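Local coordinates for protein thiaminase-I (Naegleria gruberi, PDB 4HCW) that belongs to a thiaminase family and has a two-lobed alpha/beta architecture resembling that of the periplasmic binding proteins, at residues Asp64-Asp69 against Val264-Ser269; Ser88-Val93 against Tyr112-Tyr117; Leu139-Gly144 against Tyr199-Asp204. All blocks are in the same frame, centred on the assembly; numbering follows the deposited sequence.

Contact 1 (Asp64-Asp69 against Val264-Ser269)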
ATOM      1  N   ASP A  64       9.713 -19.717   0.777  1.00 92.52           N
ATOM      2  CA  ASP A  64      10.410 -19.680   2.059  1.00 92.52           C
ATOM      3  C   ASP A  64      10.159 -18.356   2.768  1.00 92.52           C
ATOM      4  O   ASP A  64       9.773 -18.324   3.937  1.00 92.52           O
ATOM      5  CB  ASP A  64      11.912 -19.891   1.863  1.00118.92           C
ATOM      6  CG  ASP A  64      12.257 -21.308   1.458  1.00118.92           C
ATOM      7  OD1 ASP A  64      11.578 -22.244   1.932  1.00118.92           O
ATOM      8  OD2 ASP A  64      13.207 -21.489   0.668  1.00118.92           O
ATOM      9  N   VAL A  65      10.386 -17.263   2.048  1.00 94.94           N
ATOM     10  CA  VAL A  65      10.107 -15.927   2.557  1.00 94.94           C
ATOM     11  C   VAL A  65       9.421 -15.106   1.470  1.00 94.94           C
ATOM     12  O   VAL A  65       9.882 -15.061   0.330  1.00 94.94           O
ATOM     13  CB  VAL A  65      11.395 -15.227   3.046  1.00 76.91           C
ATOM     14  CG1 VAL A  65      12.584 -15.650   2.202  1.00 76.91           C
ATOM     15  CG2 VAL A  65      11.226 -13.712   3.044  1.00 76.91           C
ATOM     16  N   PHE A  66       8.310 -14.471   1.827  1.00 82.39           N
ATOM     17  CA  PHE A  66       7.489 -13.764   0.851  1.00 82.39           C
ATOM     18  C   PHE A  66       7.031 -12.401   1.362  1.00 82.39           C
ATOM     19  O   PHE A  66       6.923 -12.181   2.568  1.00 82.39           O
ATOM     20  CB  PHE A  66       6.270 -14.612   0.482  1.00 80.99           C
ATOM     21  CG  PHE A  66       5.477 -15.080   1.671  1.00 80.99           C
ATOM     22  CD1 PHE A  66       4.468 -14.294   2.202  1.00 80.99           C
ATOM     23  CD2 PHE A  66       5.745 -16.306   2.260  1.00 80.99           C
ATOM     24  CE1 PHE A  66       3.742 -14.720   3.296  1.00 80.99           C
ATOM     25  CE2 PHE A  66       5.021 -16.738   3.355  1.00 80.99           C
ATOM     26  CZ  PHE A  66       4.018 -15.943   3.873  1.00 80.99           C
ATOM     27  N   SER A  67       6.760 -11.493   0.430  1.00 78.82           N
ATOM     28  CA  SER A  67       6.200 -10.192   0.769  1.00 78.82           C
ATOM     29  C   SER A  67       4.735 -10.143   0.357  1.00 78.82           C
ATOM     30  O   SER A  67       4.406 -10.320  -0.816  1.00 78.82           O
ATOM     31  CB  SER A  67       6.979  -9.070   0.081  1.00 88.89           C
ATOM     32  OG  SER A  67       6.465  -7.799   0.441  1.00 88.89           O
ATOM     33  N   THR A  68       3.857  -9.911   1.326  1.00 62.32           N
ATOM     34  CA  THR A  68       2.424  -9.877   1.058  1.00 62.32           C
ATOM     35  C   THR A  68       1.765  -8.635   1.639  1.00 62.32           C
ATOM     36  O   THR A  68       2.249  -8.060   2.614  1.00 62.32           O
ATOM     37  CB  THR A  68       1.715 -11.116   1.632  1.00 71.16           C
ATOM     38  OG1 THR A  68       0.298 -10.969   1.480  1.00 71.16           O
ATOM     39  CG2 THR A  68       2.043 -11.280   3.109  1.00 71.16           C
ATOM     40  N   ASP A  69       0.659  -8.225   1.030  1.00 69.35           N
ATOM     41  CA  ASP A  69      -0.145  -7.139   1.566  1.00 69.35           C
ATOM     42  C   ASP A  69      -0.750  -7.610   2.881  1.00 69.35           C
ATOM     43  O   ASP A  69      -1.189  -8.755   2.996  1.00 69.35           O
ATOM     44  CB  ASP A  69      -1.249  -6.756   0.577  1.00 74.86           C
ATOM     45  CG  ASP A  69      -1.908  -5.428   0.913  1.00 74.86           C
ATOM     46  OD1 ASP A  69      -2.002  -5.080   2.110  1.00 74.86           O
ATOM     47  OD2 ASP A  69      -2.340  -4.729  -0.028  1.00 74.86           O
ATOM     48  N   VAL A 264       4.200  -6.615   3.875  1.00 83.63           N
ATOM     49  CA  VAL A 264       4.941  -7.246   4.960  1.00 83.63           C
ATOM     50  C   VAL A 264       5.753  -8.459   4.505  1.00 83.63           C
ATOM     51  O   VAL A 264       5.227  -9.368   3.862  1.00 83.63           O
ATOM     52  CB  VAL A 264       3.992  -7.666   6.103  1.00 64.93           C
ATOM     53  CG1 VAL A 264       4.726  -8.512   7.125  1.00 64.93           C
ATOM     54  CG2 VAL A 264       3.377  -6.439   6.760  1.00 64.93           C
ATOM     55  N   LEU A 265       7.040  -8.454   4.840  1.00 79.50           N
ATOM     56  CA  LEU A 265       7.909  -9.600   4.596  1.00 79.50           C
ATOM     57  C   LEU A 265       7.717 -10.645   5.687  1.00 79.50           C
ATOM     58  O   LEU A 265       7.911 -10.364   6.869  1.00 79.50           O
ATOM     59  CB  LEU A 265       9.374  -9.162   4.555  1.00 52.39           C
ATOM     60  CG  LEU A 265       9.858  -8.472   3.279  1.00 52.39           C
ATOM     61  CD1 LEU A 265      11.183  -7.771   3.523  1.00 52.39           C
ATOM     62  CD2 LEU A 265       9.987  -9.483   2.154  1.00 52.39           C
ATOM     63  N   ALA A 266       7.333 -11.853   5.288  1.00 74.74           N
ATOM     64  CA  ALA A 266       7.117 -12.935   6.240  1.00 74.74           C
ATOM     65  C   ALA A 266       7.788 -14.217   5.765  1.00 74.74           C
ATOM     66  O   ALA A 266       8.050 -14.384   4.574  1.00 74.74           O
ATOM     67  CB  ALA A 266       5.630 -13.161   6.458  1.00 99.89           C
ATOM     68  N   LEU A 267       8.062 -15.119   6.700  1.00 79.06           N
ATOM     69  CA  LEU A 267       8.690 -16.392   6.367  1.00 79.06           C
ATOM     70  C   LEU A 267       7.724 -17.556   6.552  1.00 79.06           C
ATOM     71  O   LEU A 267       6.838 -17.510   7.405  1.00 79.06           O
ATOM     72  CB  LEU A 267       9.952 -16.618   7.204  1.00 96.39           C
ATOM     73  CG  LEU A 267      10.183 -15.748   8.439  1.00 96.39           C
ATOM     74  CD1 LEU A 267      10.979 -16.515   9.479  1.00 96.39           C
ATOM     75  CD2 LEU A 267      10.915 -14.473   8.057  1.00 96.39           C
ATOM     76  N   ASN A 268       7.903 -18.596   5.744  1.00 90.56           N
ATOM     77  CA  ASN A 268       7.076 -19.789   5.839  1.00 90.56           C
ATOM     78  C   ASN A 268       7.270 -20.476   7.185  1.00 90.56           C
ATOM     79  O   ASN A 268       8.366 -20.463   7.746  1.00 90.56           O
ATOM     80  CB  ASN A 268       7.393 -20.751   4.692  1.00 76.04           C
ATOM     81  CG  ASN A 268       6.279 -21.747   4.439  1.00 76.04           C
ATOM     82  OD1 ASN A 268       5.654 -22.251   5.372  1.00 76.04           O
ATOM     83  ND2 ASN A 268       6.024 -22.039   3.168  1.00 76.04           N
ATOM     84  N   SER A 269       6.201 -21.070   7.702  1.00124.21           N
ATOM     85  CA  SER A 269       6.244 -21.709   9.010  1.00124.21           C
ATOM     86  C   SER A 269       6.987 -23.039   8.975  1.00124.21           C
ATOM     87  O   SER A 269       7.420 -23.540  10.011  1.00124.21           O
ATOM     88  CB  SER A 269       4.830 -21.913   9.552  1.00 78.05           C
ATOM     89  OG  SER A 269       4.077 -22.755   8.695  1.00 78.05           O
TER
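The carbonyl oxygen of Ala266 is gripped by groups from two residues of the facing strand. Phe66 N donates a hydrogen bond to Ala266 O at 2.8 Å, almost in line with the carbonyl, and the CA-H of Val65 adds a weaker contact, Val65 CA lying 3.3 Å from Ala266 O. A third neighbour is the Phe66 ring, one face of which lies under this oxygen, offset toward the rim. With chi1 at 53°, CG of Phe66 sits between its own backbone N and carbonyl carbon, and the ring reaches back over the neighbouring strand until Phe66 CE1 touches Ala266 CB at 4.0 Å.

Ala266 N returns a bond to Phe66 O, also 2.8 Å long, completing one antiparallel hydrogen-bonded pair. Thr68 and Val264 form the next, and beyond Val65 the ladder ends in the bond from Asn268 N to Asp64 O. The N-to-C directions of the two short strands differ by 146°, and side chains alternate between the sheet faces. Val65, Ser67, Leu265 and Leu267 share one face, where Leu265 CD2 rests on Ser67 CB at 3.7 Å and helix 275-288 packs against both leucines. Phe66, Thr68, Val264 and Ala266 occupy the other, and there the Phe66 ring meets Phe51.

Strand 65-69 runs parallel to strand 8-13 on its far side and antiparallel to 260-267, which borders 110-125. This strand order, with one strand reversed, is as in the lobes of type II periplasmic binding proteins. Ser67 OG, anti to its backbone N (chi1 -178°), is hydrogen-bonded to Gln116 OE1 of strand 110-125. The buried interface is thus held mainly by backbone polarity, and the hydroxyl set among its aliphatic side chains is satisfied from beyond strand 260-267.

Contact 2 (Ser88-Val93 against Tyr112-Tyr117)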
ATOM      1  N   SER A  88      11.404  -8.927  19.555  1.00132.59           N
ATOM      2  CA  SER A  88      12.785  -8.459  19.559  1.00132.59           C
ATOM      3  C   SER A  88      13.480  -8.707  18.222  1.00132.59           C
ATOM      4  O   SER A  88      14.341  -7.931  17.808  1.00132.59           O
ATOM      5  CB  SER A  88      13.569  -9.129  20.689  1.00167.41           C
ATOM      6  OG  SER A  88      13.538 -10.540  20.563  1.00167.41           O
ATOM      7  N   LEU A  89      13.102  -9.793  17.554  1.00111.66           N
ATOM      8  CA  LEU A  89      13.701 -10.154  16.274  1.00111.66           C
ATOM      9  C   LEU A  89      13.368  -9.125  15.197  1.00111.66           C
ATOM     10  O   LEU A  89      14.204  -8.801  14.354  1.00111.66           O
ATOM     11  CB  LEU A  89      13.236 -11.546  15.837  1.00 96.52           C
ATOM     12  CG  LEU A  89      13.878 -12.122  14.572  1.00 96.52           C
ATOM     13  CD1 LEU A  89      15.379 -12.281  14.758  1.00 96.52           C
ATOM     14  CD2 LEU A  89      13.238 -13.451  14.198  1.00 96.52           C
ATOM     15  N   VAL A  90      12.142  -8.614  15.235  1.00 98.99           N
ATOM     16  CA  VAL A  90      11.686  -7.627  14.264  1.00 98.99           C
ATOM     17  C   VAL A  90      12.261  -6.244  14.564  1.00 98.99           C
ATOM     18  O   VAL A  90      12.719  -5.541  13.662  1.00 98.99           O
ATOM     19  CB  VAL A  90      10.146  -7.544  14.229  1.00103.38           C
ATOM     20  CG1 VAL A  90       9.689  -6.475  13.248  1.00103.38           C
ATOM     21  CG2 VAL A  90       9.551  -8.896  13.868  1.00103.38           C
ATOM     22  N   ARG A  91      12.237  -5.864  15.839  1.00 92.45           N
ATOM     23  CA  ARG A  91      12.741  -4.563  16.268  1.00 92.45           C
ATOM     24  C   ARG A  91      14.242  -4.421  16.027  1.00 92.45           C
ATOM     25  O   ARG A  91      14.746  -3.313  15.836  1.00 92.45           O
ATOM     26  CB  ARG A  91      12.426  -4.328  17.748  1.00143.51           C
ATOM     27  CG  ARG A  91      10.951  -4.116  18.047  1.00143.51           C
ATOM     28  CD  ARG A  91      10.457  -2.790  17.491  1.00143.51           C
ATOM     29  NE  ARG A  91       9.047  -2.560  17.795  1.00143.51           N
ATOM     30  CZ  ARG A  91       8.396  -1.436  17.516  1.00143.51           C
ATOM     31  NH1 ARG A  91       7.113  -1.315  17.830  1.00143.51           N
ATOM     32  NH2 ARG A  91       9.027  -0.431  16.926  1.00143.51           N
ATOM     33  N   GLY A  92      14.951  -5.546  16.034  1.00112.59           N
ATOM     34  CA  GLY A  92      16.386  -5.544  15.811  1.00112.59           C
ATOM     35  C   GLY A  92      16.752  -5.447  14.343  1.00112.59           C
ATOM     36  O   GLY A  92      17.929  -5.344  13.993  1.00112.59           O
ATOM     37  N   VAL A  93      15.740  -5.476  13.482  1.00102.02           N
ATOM     38  CA  VAL A  93      15.949  -5.405  12.041  1.00102.02           C
ATOM     39  C   VAL A  93      15.337  -4.140  11.449  1.00102.02           C
ATOM     40  O   VAL A  93      16.007  -3.380  10.750  1.00102.02           O
ATOM     41  CB  VAL A  93      15.348  -6.631  11.326  1.00 86.13           C
ATOM     42  CG1 VAL A  93      15.343  -6.423   9.820  1.00 86.13           C
ATOM     43  CG2 VAL A  93      16.113  -7.891  11.697  1.00 86.13           C
ATOM     44  N   TYR A 112       3.773 -11.514  12.874  1.00 89.21           N
ATOM     45  CA  TYR A 112       3.892 -12.492  11.797  1.00 89.21           C
ATOM     46  C   TYR A 112       4.671 -12.002  10.577  1.00 89.21           C
ATOM     47  O   TYR A 112       4.552 -12.575   9.495  1.00 89.21           O
ATOM     48  CB  TYR A 112       2.508 -12.986  11.368  1.00 83.27           C
ATOM     49  CG  TYR A 112       1.866 -13.931  12.358  1.00 83.27           C
ATOM     50  CD1 TYR A 112       1.148 -13.446  13.444  1.00 83.27           C
ATOM     51  CD2 TYR A 112       1.977 -15.306  12.206  1.00 83.27           C
ATOM     52  CE1 TYR A 112       0.560 -14.307  14.352  1.00 83.27           C
ATOM     53  CE2 TYR A 112       1.393 -16.175  13.109  1.00 83.27           C
ATOM     54  CZ  TYR A 112       0.686 -15.670  14.180  1.00 83.27           C
ATOM     55  OH  TYR A 112       0.102 -16.530  15.082  1.00 83.27           O
ATOM     56  N   GLY A 113       5.470 -10.953  10.744  1.00 87.39           N
ATOM     57  CA  GLY A 113       6.295 -10.483   9.648  1.00 87.39           C
ATOM     58  C   GLY A 113       6.971  -9.137   9.829  1.00 87.39           C
ATOM     59  O   GLY A 113       6.640  -8.371  10.735  1.00 87.39           O
ATOM     60  N   PHE A 114       7.926  -8.855   8.947  1.00 84.45           N
ATOM     61  CA  PHE A 114       8.652  -7.593   8.955  1.00 84.45           C
ATOM     62  C   PHE A 114       8.040  -6.639   7.940  1.00 84.45           C
ATOM     63  O   PHE A 114       8.038  -6.923   6.742  1.00 84.45           O
ATOM     64  CB  PHE A 114      10.125  -7.814   8.603  1.00 88.53           C
ATOM     65  CG  PHE A 114      10.775  -8.935   9.363  1.00 88.53           C
ATOM     66  CD1 PHE A 114      10.760 -10.227   8.864  1.00 88.53           C
ATOM     67  CD2 PHE A 114      11.412  -8.695  10.568  1.00 88.53           C
ATOM     68  CE1 PHE A 114      11.361 -11.260   9.556  1.00 88.53           C
ATOM     69  CE2 PHE A 114      12.016  -9.725  11.266  1.00 88.53           C
ATOM     70  CZ  PHE A 114      11.989 -11.009  10.758  1.00 88.53           C
ATOM     71  N   PRO A 115       7.514  -5.501   8.415  1.00 64.92           N
ATOM     72  CA  PRO A 115       6.932  -4.479   7.540  1.00 64.92           C
ATOM     73  C   PRO A 115       7.953  -3.953   6.534  1.00 64.92           C
ATOM     74  O   PRO A 115       9.054  -3.567   6.925  1.00 64.92           O
ATOM     75  CB  PRO A 115       6.536  -3.371   8.518  1.00 72.85           C
ATOM     76  CG  PRO A 115       6.337  -4.071   9.816  1.00 72.85           C
ATOM     77  CD  PRO A 115       7.371  -5.153   9.839  1.00 72.85           C
ATOM     78  N   GLN A 116       7.587  -3.942   5.256  1.00 61.67           N
ATOM     79  CA  GLN A 116       8.502  -3.516   4.202  1.00 61.67           C
ATOM     80  C   GLN A 116       8.080  -2.199   3.560  1.00 61.67           C
ATOM     81  O   GLN A 116       8.828  -1.222   3.578  1.00 61.67           O
ATOM     82  CB  GLN A 116       8.628  -4.598   3.127  1.00 69.83           C
ATOM     83  CG  GLN A 116       9.507  -4.196   1.954  1.00 69.83           C
ATOM     84  CD  GLN A 116       9.708  -5.318   0.958  1.00 69.83           C
ATOM     85  OE1 GLN A 116       8.998  -6.323   0.984  1.00 69.83           O
ATOM     86  NE2 GLN A 116      10.682  -5.154   0.071  1.00 69.83           N
ATOM     87  N   TYR A 117       6.881  -2.181   2.988  1.00 61.54           N
ATOM     88  CA  TYR A 117       6.393  -1.006   2.276  1.00 61.54           C
ATOM     89  C   TYR A 117       5.191  -0.376   2.967  1.00 61.54           C
ATOM     90  O   TYR A 117       4.406  -1.060   3.625  1.00 61.54           O
ATOM     91  CB  TYR A 117       6.028  -1.371   0.836  1.00 62.53           C
ATOM     92  CG  TYR A 117       7.197  -1.852   0.007  1.00 62.53           C
ATOM     93  CD1 TYR A 117       8.439  -1.240   0.101  1.00 62.53           C
ATOM     94  CD2 TYR A 117       7.059  -2.923  -0.866  1.00 62.53           C
ATOM     95  CE1 TYR A 117       9.511  -1.677  -0.655  1.00 62.53           C
ATOM     96  CE2 TYR A 117       8.124  -3.370  -1.625  1.00 62.53           C
ATOM     97  CZ  TYR A 117       9.348  -2.743  -1.517  1.00 62.53           C
ATOM     98  OH  TYR A 117      10.412  -3.184  -2.271  1.00 62.53           O
TER
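Helix 88-93 lies over strand 114-117 with its axis 9.2 Å away and inclined by 36°, and the nearest CA atoms, those of Val90 and Phe114, are 6.1 Å apart. Phe114 spans much of this gap with its ring. Its CG stands beside the backbone N and anti to the carbonyl carbon (chi1 -48°), and the CD2-CE2 side of the ring is presented to the helix. Val90 receives it with both methyl groups: CG2 comes within 3.7 Å of Phe114 CE2, and CG1 lies 3.9 Å from Phe114 CD2. The Val90 backbone joins in, since Val90 CA is near the plane of the ring at its edge. Leu89 O also approaches that edge in plane, 3.9 Å from Phe114 CE2. Such an approach sets the carbonyl against the C-H rim, whose slight positive charge probably makes the meeting mildly favourable.

The example illustrates how a helix is laid on the sheet of a lobe like those of the type II periplasmic binding proteins, an apolar ring of the strand pressing its rim on the helix backbone. Strand 110-125, to which Phe114 belongs, departs from regularity a little further on, where Gln116 and Tyr117 both face Asp263 in a classic beta bulge.

CG1 of Val90 also meets Pro115 CD at 4.3 Å, and Pro115 is packed against Val101 and Ala105 of helix 99-105. Leu89 adds a looser contact, its CG being 4.4 Å from Phe114 CZ. Gly113 precedes the ring with backbone angles that would push any CB into the carbonyl oxygen of Tyr112. Phe114 itself is further enclosed by Leu85, Leu267 and Ile283, while Leu89 also touches Gln276 of helix 275-288.

Contact 3 (Leu139-Gly144 against Tyr199-Asp204)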
ATOM      1  N   LEU A 139     -14.026  17.022   0.957  1.00 71.67           N
ATOM      2  CA  LEU A 139     -13.400  17.618  -0.218  1.00 71.67           C
ATOM      3  C   LEU A 139     -14.325  17.577  -1.429  1.00 71.67           C
ATOM      4  O   LEU A 139     -14.408  18.544  -2.187  1.00 71.67           O
ATOM      5  CB  LEU A 139     -12.083  16.906  -0.540  1.00 86.19           C
ATOM      6  CG  LEU A 139     -11.256  17.468  -1.699  1.00 86.19           C
ATOM      7  N   ALA A 140     -15.016  16.454  -1.603  1.00 93.93           N
ATOM      8  CA  ALA A 140     -15.899  16.253  -2.749  1.00 93.93           C
ATOM      9  C   ALA A 140     -17.041  17.265  -2.781  1.00 93.93           C
ATOM     10  O   ALA A 140     -17.406  17.770  -3.843  1.00 93.93           O
ATOM     11  CB  ALA A 140     -16.450  14.834  -2.749  1.00131.99           C
ATOM     12  N   GLN A 141     -17.598  17.556  -1.611  1.00113.36           N
ATOM     13  CA  GLN A 141     -18.694  18.508  -1.496  1.00113.36           C
ATOM     14  C   GLN A 141     -18.236  19.914  -1.861  1.00113.36           C
ATOM     15  O   GLN A 141     -18.978  20.682  -2.470  1.00113.36           O
ATOM     16  CB  GLN A 141     -19.256  18.499  -0.074  1.00115.98           C
ATOM     17  CG  GLN A 141     -19.842  17.165   0.347  1.00115.98           C
ATOM     18  CD  GLN A 141     -20.077  17.077   1.841  1.00115.98           C
ATOM     19  OE1 GLN A 141     -19.730  17.990   2.591  1.00115.98           O
ATOM     20  NE2 GLN A 141     -20.668  15.972   2.282  1.00115.98           N
ATOM     21  N   LYS A 142     -17.004  20.239  -1.488  1.00115.79           N
ATOM     22  CA  LYS A 142     -16.469  21.576  -1.710  1.00115.79           C
ATOM     23  C   LYS A 142     -16.066  21.813  -3.164  1.00115.79           C
ATOM     24  O   LYS A 142     -16.322  22.882  -3.716  1.00115.79           O
ATOM     25  CB  LYS A 142     -15.277  21.829  -0.786  1.00 81.40           C
ATOM     26  CG  LYS A 142     -15.621  21.838   0.692  1.00 81.40           C
ATOM     27  CD  LYS A 142     -14.365  21.979   1.536  1.00 81.40           C
ATOM     28  CE  LYS A 142     -14.680  22.057   3.019  1.00 81.40           C
ATOM     29  NZ  LYS A 142     -13.433  22.140   3.828  1.00 81.40           N
ATOM     30  N   VAL A 143     -15.442  20.815  -3.781  1.00 92.41           N
ATOM     31  CA  VAL A 143     -14.936  20.963  -5.143  1.00 92.41           C
ATOM     32  C   VAL A 143     -16.040  20.900  -6.200  1.00 92.41           C
ATOM     33  O   VAL A 143     -15.906  21.476  -7.280  1.00 92.41           O
ATOM     34  CB  VAL A 143     -13.845  19.919  -5.469  1.00119.05           C
ATOM     35  CG1 VAL A 143     -12.663  20.078  -4.525  1.00119.05           C
ATOM     36  CG2 VAL A 143     -14.408  18.507  -5.394  1.00119.05           C
ATOM     37  N   GLY A 144     -17.125  20.199  -5.888  1.00 88.61           N
ATOM     38  CA  GLY A 144     -18.247  20.095  -6.802  1.00 88.61           C
ATOM     39  C   GLY A 144     -18.166  18.914  -7.751  1.00 88.61           C
ATOM     40  O   GLY A 144     -17.465  17.936  -7.491  1.00 88.61           O
ATOM     41  N   TYR A 199     -20.155   7.018  -1.403  1.00 69.70           N
ATOM     42  CA  TYR A 199     -19.280   6.679  -2.520  1.00 69.70           C
ATOM     43  C   TYR A 199     -19.670   7.456  -3.772  1.00 69.70           C
ATOM     44  O   TYR A 199     -18.810   7.915  -4.522  1.00 69.70           O
ATOM     45  CB  TYR A 199     -19.336   5.174  -2.797  1.00 69.31           C
ATOM     46  CG  TYR A 199     -18.328   4.678  -3.815  1.00 69.31           C
ATOM     47  CD1 TYR A 199     -18.592   4.744  -5.176  1.00 69.31           C
ATOM     48  CD2 TYR A 199     -17.118   4.129  -3.411  1.00 69.31           C
ATOM     49  CE1 TYR A 199     -17.677   4.291  -6.108  1.00 69.31           C
ATOM     50  CE2 TYR A 199     -16.196   3.670  -4.335  1.00 69.31           C
ATOM     51  CZ  TYR A 199     -16.482   3.752  -5.682  1.00 69.31           C
ATOM     52  OH  TYR A 199     -15.570   3.298  -6.608  1.00 69.31           O
ATOM     53  N   ARG A 200     -20.974   7.598  -3.991  1.00 74.93           N
ATOM     54  CA  ARG A 200     -21.480   8.295  -5.167  1.00 74.93           C
ATOM     55  C   ARG A 200     -21.113   9.774  -5.124  1.00 74.93           C
ATOM     56  O   ARG A 200     -20.852  10.387  -6.159  1.00 74.93           O
ATOM     57  CB  ARG A 200     -22.998   8.127  -5.275  1.00 96.80           C
ATOM     58  CG  ARG A 200     -23.565   8.431  -6.654  1.00 96.80           C
ATOM     59  CD  ARG A 200     -22.900   7.573  -7.719  1.00 96.80           C
ATOM     60  NE  ARG A 200     -23.758   7.379  -8.884  1.00 96.80           N
ATOM     61  CZ  ARG A 200     -23.821   8.214  -9.917  1.00 96.80           C
ATOM     62  NH1 ARG A 200     -24.632   7.952 -10.934  1.00 96.80           N
ATOM     63  NH2 ARG A 200     -23.075   9.309  -9.933  1.00 96.80           N
ATOM     64  N   THR A 201     -21.093  10.338  -3.920  1.00 90.31           N
ATOM     65  CA  THR A 201     -20.710  11.732  -3.724  1.00 90.31           C
ATOM     66  C   THR A 201     -19.279  11.960  -4.199  1.00 90.31           C
ATOM     67  O   THR A 201     -18.984  12.947  -4.873  1.00 90.31           O
ATOM     68  CB  THR A 201     -20.825  12.144  -2.243  1.00104.78           C
ATOM     69  OG1 THR A 201     -22.188  12.026  -1.816  1.00104.78           O
ATOM     70  CG2 THR A 201     -20.360  13.578  -2.044  1.00104.78           C
ATOM     71  N   ILE A 202     -18.399  11.029  -3.848  1.00 85.35           N
ATOM     72  CA  ILE A 202     -16.997  11.101  -4.239  1.00 85.35           C
ATOM     73  C   ILE A 202     -16.822  10.833  -5.731  1.00 85.35           C
ATOM     74  O   ILE A 202     -16.073  11.534  -6.410  1.00 85.35           O
ATOM     75  CB  ILE A 202     -16.147  10.104  -3.436  1.00 57.75           C
ATOM     76  CG1 ILE A 202     -16.311  10.364  -1.938  1.00 57.75           C
ATOM     77  CG2 ILE A 202     -14.682  10.193  -3.839  1.00 57.75           C
ATOM     78  CD1 ILE A 202     -15.544   9.407  -1.065  1.00 57.75           C
ATOM     79  N   LEU A 203     -17.521   9.820  -6.234  1.00 62.05           N
ATOM     80  CA  LEU A 203     -17.446   9.455  -7.646  1.00 62.05           C
ATOM     81  C   LEU A 203     -17.899  10.595  -8.559  1.00 62.05           C
ATOM     82  O   LEU A 203     -17.364  10.774  -9.654  1.00 62.05           O
ATOM     83  CB  LEU A 203     -18.275   8.196  -7.921  1.00 64.09           C
ATOM     84  CG  LEU A 203     -18.353   7.726  -9.377  1.00 64.09           C
ATOM     85  CD1 LEU A 203     -16.963   7.484  -9.946  1.00 64.09           C
ATOM     86  CD2 LEU A 203     -19.209   6.475  -9.500  1.00 64.09           C
ATOM     87  N   ASP A 204     -18.880  11.365  -8.101  1.00 95.58           N
ATOM     88  CA  ASP A 204     -19.390  12.490  -8.878  1.00 95.58           C
ATOM     89  C   ASP A 204     -18.389  13.640  -8.933  1.00 95.58           C
ATOM     90  O   ASP A 204     -18.467  14.501  -9.808  1.00 95.58           O
ATOM     91  CB  ASP A 204     -20.726  12.980  -8.312  1.00 88.65           C
ATOM     92  CG  ASP A 204     -21.865  12.017  -8.588  1.00 88.65           C
ATOM     93  OD1 ASP A 204     -21.790  11.281  -9.596  1.00 88.65           O
ATOM     94  OD2 ASP A 204     -22.835  11.999  -7.802  1.00 88.65           O
TER
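Ala140 points its CB at the neighbouring helix and meets chiefly backbone there: Ala140 CB is 3.8 Å from Thr201 O and 4.1 Å from Ile202 CA. Thr201 points back toward Ala140. Its CG2 is anti to the backbone N (chi1 of OG1 -62°) and touches Ala140 CB at 4.2 Å, whereas OG1 is hydrogen-bonded to Gln197 O one turn earlier in its own helix. CG of Gln141 touches the Thr201 methyl, 4.3 Å from Thr201 CG2.

This is a small helix-helix crossing of the alpha/beta fold, with axes 9.1 Å apart at 44°, near the C-terminal ends of both helices. Consistent with the small Ala140 side chain, the CA atoms of Ala140 and Ile202 are 5.5 Å apart. CB of Ile202 is directed away from helix 139-143, and its side chain packs on Leu136 and Leu137 one turn earlier in that helix. Gly144, with positive phi, ends the first helix. The hydroxyl of Ser205 lies within bonding distance of Ala140 O, Thr201 O and Gly144 O, carbonyls of both helix ends, though its single proton can serve them only in turn or shared.

How the contacts relate
Contacts 1 and 2 form one continuous region, their centres 11 Å apart, because strands 260-267 and 110-125 are neighbours in the main sheet. A probable backbone hydrogen bond, Leu265 O to Phe114 N at 2.6 Å, stitches them together. Helix 275-288 packs on side chains from both, so sheet pairing and helix covering share one core. Contact 3 lies on the opposite side of the chain's centre, 38 Å from contact 1 and 39 Å from contact 2 between centres, with nearest atoms about 17 Å and 23 Å away. Contacts 2 and 3 are both nested in the long loop that contact 1 closes, consistent with a chain that visits a second lobe and returns.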